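Local structure of fructooligosaccharide ABC transporter substrate-binding protein FusA (5G60) at residues V70-W75 and A306-V311. The protein binds short- and long-chain fructooligosaccharides, preferring tetrasaccharides and larger, as the substrate-binding component of the FusABC-MsmK ABC importer. Residues are numbered along the deposited sequence; the frame is centred on the assembly and turned at random.
Sequences VDLMNW and ARDKMV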
loop_
_atom_site.group_PDB
_atom_site.type_symbol
_atom_site.label_atom_id
_atom_site.label_comp_id
_atom_site.label_asym_id
_atom_site.label_seq_id
_atom_site.Cartn_x
_atom_site.Cartn_y
_atom_site.Cartn_z
ATOM N N VAL A 70 -14.187 9.728 3.522
ATOM C CA VAL A 70 -14.839 10.681 4.438
ATOM C C VAL A 70 -14.334 12.118 4.209
ATOM O O VAL A 70 -15.132 13.069 4.200
ATOM C CB VAL A 70 -14.718 10.241 5.901
ATOM C CG1 VAL A 70 -13.284 10.111 6.373
ATOM C CG2 VAL A 70 -15.521 11.154 6.808
ATOM N N ASP A 71 -13.020 12.279 4.010
ATOM C CA ASP A 71 -12.446 13.584 3.686
ATOM C C ASP A 71 -13.054 14.158 2.427
ATOM O O ASP A 71 -13.448 15.312 2.377
ATOM C CB ASP A 71 -10.902 13.515 3.577
ATOM C CG ASP A 71 -10.236 13.430 4.946
ATOM O OD1 ASP A 71 -10.948 13.544 5.945
ATOM O OD2 ASP A 71 -9.020 13.244 5.072
ATOM N N LEU A 72 -13.108 13.326 1.404
ATOM C CA LEU A 72 -13.590 13.721 0.106
ATOM C C LEU A 72 -15.043 14.220 0.164
ATOM O O LEU A 72 -15.358 15.322 -0.292
ATOM C CB LEU A 72 -13.425 12.505 -0.813
ATOM C CG LEU A 72 -13.081 12.623 -2.263
ATOM C CD1 LEU A 72 -11.873 13.514 -2.521
ATOM C CD2 LEU A 72 -12.819 11.196 -2.733
ATOM N N MET A 73 -15.918 13.445 0.790
ATOM C CA MET A 73 -17.292 13.861 0.970
ATOM C C MET A 73 -17.455 15.081 1.879
ATOM O O MET A 73 -18.261 15.952 1.580
ATOM C CB MET A 73 -18.164 12.690 1.455
ATOM C CG MET A 73 -18.229 11.544 0.442
ATOM S SD MET A 73 -18.693 12.063 -1.235
ATOM C CE MET A 73 -20.310 12.690 -0.820
ATOM N N ASN A 74 -16.706 15.153 2.985
ATOM C CA ASN A 74 -16.762 16.332 3.844
ATOM C C ASN A 74 -16.396 17.596 3.065
ATOM O O ASN A 74 -17.139 18.577 3.107
ATOM C CB ASN A 74 -15.912 16.136 5.096
ATOM C CG ASN A 74 -16.557 15.182 6.064
ATOM O OD1 ASN A 74 -17.725 14.782 5.881
ATOM N ND2 ASN A 74 -15.810 14.771 7.089
ATOM N N TRP A 75 -15.306 17.530 2.311
ATOM C CA TRP A 75 -14.859 18.633 1.483
ATOM C C TRP A 75 -15.908 19.038 0.412
ATOM O O TRP A 75 -16.074 20.242 0.127
ATOM C CB TRP A 75 -13.548 18.267 0.758
ATOM C CG TRP A 75 -12.378 18.063 1.612
ATOM C CD1 TRP A 75 -12.206 18.462 2.919
ATOM C CD2 TRP A 75 -11.171 17.434 1.228
ATOM N NE1 TRP A 75 -10.968 18.069 3.369
ATOM C CE2 TRP A 75 -10.303 17.458 2.343
ATOM C CE3 TRP A 75 -10.730 16.844 0.051
ATOM C CZ2 TRP A 75 -9.046 16.907 2.310
ATOM C CZ3 TRP A 75 -9.473 16.277 0.028
ATOM C CH2 TRP A 75 -8.644 16.320 1.154
ATOM N N ALA A 306 -6.980 3.849 -6.765
ATOM C CA ALA A 306 -7.119 4.749 -5.640
ATOM C C ALA A 306 -8.060 5.813 -6.121
ATOM O O ALA A 306 -7.873 6.400 -7.190
ATOM C CB ALA A 306 -5.772 5.348 -5.291
ATOM N N ARG A 307 -9.085 6.084 -5.345
ATOM C CA ARG A 307 -10.171 6.936 -5.815
ATOM C C ARG A 307 -9.700 8.367 -6.120
ATOM O O ARG A 307 -10.117 8.965 -7.142
ATOM C CB ARG A 307 -11.289 6.913 -4.787
ATOM C CG ARG A 307 -12.544 7.629 -5.202
ATOM C CD ARG A 307 -13.669 7.205 -4.297
ATOM N NE ARG A 307 -14.201 5.969 -4.816
ATOM C CZ ARG A 307 -14.581 4.920 -4.100
ATOM N NH1 ARG A 307 -14.506 4.884 -2.779
ATOM N NH2 ARG A 307 -15.044 3.877 -4.739
ATOM N N ASP A 308 -8.808 8.891 -5.265
ATOM C CA ASP A 308 -8.421 10.294 -5.324
ATOM C C ASP A 308 -6.935 10.437 -5.396
ATOM O O ASP A 308 -6.268 10.300 -4.383
ATOM C CB ASP A 308 -8.942 11.067 -4.087
ATOM C CG ASP A 308 -8.327 12.467 -3.961
ATOM O OD1 ASP A 308 -7.867 12.994 -5.009
ATOM O OD2 ASP A 308 -8.341 13.044 -2.823
ATOM N N LYS A 309 -6.423 10.734 -6.591
ATOM C CA LYS A 309 -5.091 11.297 -6.747
ATOM C C LYS A 309 -5.120 12.745 -7.266
ATOM O O LYS A 309 -4.084 13.282 -7.618
ATOM C CB LYS A 309 -4.181 10.380 -7.540
ATOM C CG LYS A 309 -3.827 9.110 -6.754
ATOM C CD LYS A 309 -2.990 9.360 -5.492
ATOM C CE LYS A 309 -2.849 8.097 -4.646
ATOM N NZ LYS A 309 -1.510 8.011 -4.013
ATOM N N MET A 310 -6.300 13.358 -7.314
ATOM C CA MET A 310 -6.427 14.784 -7.591
ATOM C C MET A 310 -7.842 15.260 -7.368
ATOM O O MET A 310 -8.791 14.610 -7.774
ATOM C CB MET A 310 -6.015 15.117 -9.044
ATOM C CG MET A 310 -5.841 16.621 -9.330
ATOM S SD MET A 310 -4.414 16.744 -10.380
ATOM C CE MET A 310 -4.363 18.528 -10.674
ATOM N N VAL A 311 -7.975 16.407 -6.746
ATOM C CA VAL A 311 -9.237 17.083 -6.614
ATOM C C VAL A 311 -9.014 18.554 -7.029
ATOM O O VAL A 311 -7.883 19.077 -6.992
ATOM C CB VAL A 311 -9.778 17.008 -5.161
ATOM C CG1 VAL A 311 -10.107 15.545 -4.800
ATOM C CG2 VAL A 311 -8.784 17.604 -4.156
#
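Leu72 meets Val311 methyl to methyl, CD1 lying 3.5 Å from CG1, and makes the largest share of the contact of 70-75 with 306-311. The same CD1 touches the carboxylate of Asp308, its distance to OD2 being 3.6 Å. Both leucine methyls pack against CB of Asp308, and CD2 also comes within 4.3 Å of CG of Arg307. A branched apolar side chain suits this place, since its two methyls can touch a valine and the methylene carbons of two charged residues at once. Arg307 offers the leucine its methylenes while its guanidinium forms a salt bridge with Asp69. With CG of Asp308 anti to the backbone N (chi1 168°), OD2 is set beside Leu72 CD1; it accepts a hydrogen bond from Ala67 N, just before the helix, and lies close to OD2 of Asp65, which may raise the proton affinity of one of the two acids. The contact joins helix 69-78 to strand 310-312, outermost in a mixed four-stranded sheet and antiparallel to 61-63. Lys309 and Met310 both face Phe119, a classic beta bulge. Beta-branched Val311 suits the extended strand and presents CG1 to Leu72 and CG2 to Trp75, whose CZ3 approaches obliquely at 4.4 Å. The broad indole spans from this valine to helix 45-54, touching Arg49, Asn50 and Ile53, while Asp71 O sits 3.1 Å above one ring face, offset toward the rim.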